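PDB 3KL2: putative isochorismatase from Streptomyces avermitilis, which probably acts as a hydrolase of the isochorismatase-like cysteine hydrolase family, its natural substrate not being shown by the structure alone. Local coordinates for the interface of chains A and B. Coordinates in Å, arbitrary orientation; residue numbers count along the deposited sequence, not the author numbering. Chains: chain A/B, Putative isochorismatase.

The interface of chains A and B. Residues chain A 96, 134-135, 163, 167; chain B 170, 173-174, 204-205.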
ATOM      1  N   ILE A  96      17.561  11.417   4.386  1.00 19.62           N
ATOM      2  CA  ILE A  96      18.170  11.631   3.082  1.00 21.34           C
ATOM      3  C   ILE A  96      17.454  12.672   2.200  1.00 22.45           C
ATOM      4  O   ILE A  96      18.081  13.243   1.325  1.00 23.45           O
ATOM      5  CB  ILE A  96      18.287  10.283   2.336  1.00 21.46           C
ATOM      6  CG1 ILE A  96      19.175  10.371   1.083  1.00 23.67           C
ATOM      7  CG2 ILE A  96      16.906   9.787   1.971  1.00 22.16           C
ATOM      8  CD1 ILE A  96      20.636  10.736   1.334  1.00 26.12           C
ATOM      9  N   LEU A 134      11.978   7.565  -1.886  1.00 20.70           N
ATOM     10  CA  LEU A 134      13.064   6.702  -2.307  1.00 19.77           C
ATOM     11  C   LEU A 134      12.569   5.410  -2.880  1.00 20.62           C
ATOM     12  O   LEU A 134      13.081   4.899  -3.911  1.00 21.76           O
ATOM     13  CB  LEU A 134      13.978   6.427  -1.114  1.00 20.00           C
ATOM     14  CG  LEU A 134      14.612   7.646  -0.389  1.00 19.02           C
ATOM     15  CD1 LEU A 134      15.179   8.711  -1.384  1.00 16.61           C
ATOM     16  CD2 LEU A 134      13.663   8.259   0.586  1.00 16.33           C
ATOM     17  N   ASP A 135      11.614   4.809  -2.196  1.00 20.38           N
ATOM     18  CA  ASP A 135      11.031   3.572  -2.705  1.00 20.43           C
ATOM     19  C   ASP A 135      10.193   3.894  -3.944  1.00 19.83           C
ATOM     20  O   ASP A 135       9.314   4.700  -3.881  1.00 19.48           O
ATOM     21  CB  ASP A 135      10.166   2.963  -1.602  1.00 20.74           C
ATOM     22  CG  ASP A 135       9.554   1.648  -2.011  1.00 22.06           C
ATOM     23  OD1 ASP A 135       9.736   1.212  -3.181  1.00 20.54           O
ATOM     24  OD2 ASP A 135       8.859   1.055  -1.153  1.00 26.57           O
ATOM     25  N   CYS A 163      20.062   3.083  -1.317  1.00 23.27           N
ATOM     26  CA  CYS A 163      18.953   3.917  -0.964  1.00 24.05           C
ATOM     27  C   CYS A 163      17.710   3.508  -1.768  1.00 23.84           C
ATOM     28  O   CYS A 163      17.108   2.481  -1.474  1.00 23.90           O
ATOM     29  CB  CYS A 163      19.342   5.375  -1.126  1.00 24.15           C
ATOM     30  SG  CYS A 163      18.159   6.479  -0.326  1.00 27.81           S
ATOM     31  N   SER A 167      15.485   0.231  -1.613  1.00 19.08           N
ATOM     32  CA  SER A 167      14.116   0.361  -1.108  1.00 19.50           C
ATOM     33  C   SER A 167      13.088  -0.260  -2.059  1.00 19.12           C
ATOM     34  O   SER A 167      12.160  -0.944  -1.623  1.00 19.41           O
ATOM     35  CB  SER A 167      13.757   1.788  -0.875  1.00 19.11           C
ATOM     36  OG  SER A 167      14.428   2.243   0.243  1.00 21.33           O
TER
ATOM     37  N   ARG B 170      12.520   1.976   6.514  1.00 14.56           N
ATOM     38  CA  ARG B 170      12.430   2.563   5.162  1.00 14.33           C
ATOM     39  C   ARG B 170      11.006   2.908   4.794  1.00 14.19           C
ATOM     40  O   ARG B 170      10.740   4.013   4.320  1.00 14.98           O
ATOM     41  CB  ARG B 170      13.024   1.606   4.112  1.00 13.65           C
ATOM     42  CG  ARG B 170      14.575   1.549   4.123  1.00 15.36           C
ATOM     43  CD  ARG B 170      15.125   0.491   3.191  1.00 15.48           C
ATOM     44  NE  ARG B 170      16.580   0.427   3.251  1.00 16.41           N
ATOM     45  CZ  ARG B 170      17.454   0.961   2.383  1.00 14.03           C
ATOM     46  NH1 ARG B 170      17.088   1.643   1.319  1.00 14.48           N
ATOM     47  NH2 ARG B 170      18.744   0.803   2.604  1.00 15.87           N
ATOM     48  N   TYR B 173       9.457   5.870   7.012  1.00 16.13           N
ATOM     49  CA  TYR B 173       9.889   7.161   6.559  1.00 16.42           C
ATOM     50  C   TYR B 173       9.154   7.536   5.290  1.00 16.45           C
ATOM     51  O   TYR B 173       8.652   8.631   5.177  1.00 14.85           O
ATOM     52  CB  TYR B 173      11.382   7.079   6.334  1.00 16.21           C
ATOM     53  CG  TYR B 173      12.019   8.294   5.819  1.00 16.17           C
ATOM     54  CD1 TYR B 173      12.618   9.167   6.666  1.00 18.08           C
ATOM     55  CD2 TYR B 173      12.126   8.526   4.451  1.00 16.63           C
ATOM     56  CE1 TYR B 173      13.296  10.294   6.190  1.00 16.05           C
ATOM     57  CE2 TYR B 173      12.793   9.631   3.976  1.00 15.98           C
ATOM     58  CZ  TYR B 173      13.375  10.522   4.869  1.00 13.28           C
ATOM     59  OH  TYR B 173      14.043  11.642   4.434  1.00 11.17           O
ATOM     60  N   GLU B 174       9.043   6.601   4.349  1.00 18.06           N
ATOM     61  CA  GLU B 174       8.235   6.859   3.137  1.00 18.76           C
ATOM     62  C   GLU B 174       6.821   7.285   3.496  1.00 19.59           C
ATOM     63  O   GLU B 174       6.208   8.062   2.790  1.00 19.11           O
ATOM     64  CB  GLU B 174       8.095   5.602   2.284  1.00 19.66           C
ATOM     65  CG  GLU B 174       9.329   5.152   1.573  1.00 19.25           C
ATOM     66  CD  GLU B 174       9.717   6.047   0.446  1.00 20.93           C
ATOM     67  OE1 GLU B 174       8.908   6.900   0.041  1.00 24.95           O
ATOM     68  OE2 GLU B 174      10.851   5.926  -0.039  1.00 23.97           O
ATOM     69  N   MET B 204      19.899   7.682   6.908  1.00 19.26           N
ATOM     70  CA  MET B 204      19.123   8.084   5.750  1.00 19.79           C
ATOM     71  C   MET B 204      17.609   8.075   6.042  1.00 19.11           C
ATOM     72  O   MET B 204      16.877   8.837   5.430  1.00 18.62           O
ATOM     73  CB  MET B 204      19.406   7.180   4.547  1.00 19.68           C
ATOM     74  CG  MET B 204      20.726   7.459   3.718  1.00 21.75           C
ATOM     75  SD  MET B 204      20.847   6.048   2.581  1.00 25.77           S
ATOM     76  CE  MET B 204      21.221   6.822   1.053  1.00 25.10           C
ATOM     77  N   PHE B 205      17.144   7.232   6.961  1.00 18.50           N
ATOM     78  CA  PHE B 205      15.687   6.989   7.104  1.00 18.64           C
ATOM     79  C   PHE B 205      15.137   7.118   8.487  1.00 19.16           C
ATOM     80  O   PHE B 205      13.957   6.831   8.681  1.00 19.95           O
ATOM     81  CB  PHE B 205      15.288   5.601   6.616  1.00 17.85           C
ATOM     82  CG  PHE B 205      15.676   5.301   5.201  1.00 16.78           C
ATOM     83  CD1 PHE B 205      14.878   5.688   4.161  1.00 18.23           C
ATOM     84  CD2 PHE B 205      16.821   4.566   4.922  1.00 19.94           C
ATOM     85  CE1 PHE B 205      15.218   5.385   2.840  1.00 19.90           C
ATOM     86  CE2 PHE B 205      17.192   4.243   3.603  1.00 18.88           C
ATOM     87  CZ  PHE B 205      16.382   4.657   2.555  1.00 19.68           C
TER
HETATM   88  O   HOH W   1       8.795   7.120  -2.693  1.00 21.30           O
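B:Glu174, at the end of helix 164-174, reaches across to the backbone of A:Leu134 and A:Asp135 in this part of a two-fold symmetric interface, one within the deposited tetramer, whose biological relevance the structure alone does not establish. Its chain bends at chi2 (-71°), turning the carboxylate toward the loop just ahead of helix 136-139. OE2 takes two N-H groups: that of A:Leu134 on its syn lone pair, at 2.7 Å from N, and that of A:Asp135 from above the carboxylate plane. A carboxylate suits two converging amides, and their dipoles would probably favour its charged form.

The dense part is apolar. Branched, aliphatic A:Leu134 suits a place against two aromatic rings, its CD2 3.8 Å from CE2 of B:Tyr173 and 4.0 Å from CE1 of B:Phe205. The B:Phe205 ring also meets SG of A:Cys163, 3.8 Å from its CZ, while B:Arg170 CG covers one face of the ring. A:Cys163 immediately precedes helix 164-174, whose first residue is probably the family's nucleophilic cysteine, so the contact adjoins the probable active site. Flexible B:Met204 runs side by side with A:Ile96, whose branched chain offers it a broad apolar flank, CE lying 4.0 Å from CD1. Beside this packing A:Ile96 N, at the start of helix 96-103, donates to B:Met204 O in the last turn of helix 191-205.

Long, flat B:Arg170 keeps B:Phe205 CE2 over its guanidinium centre while its edge delivers NH1 to A:Ser167 OG at 2.9 Å, nearly in plane. Serine's small hydroxyl can accept this bond and donate to A:Cys163 O. The contact is looser beside the B:Glu174 carboxylate, where a water joins the chains, 2.7 Å from both B:Glu174 OE1 and A:Asp135 O.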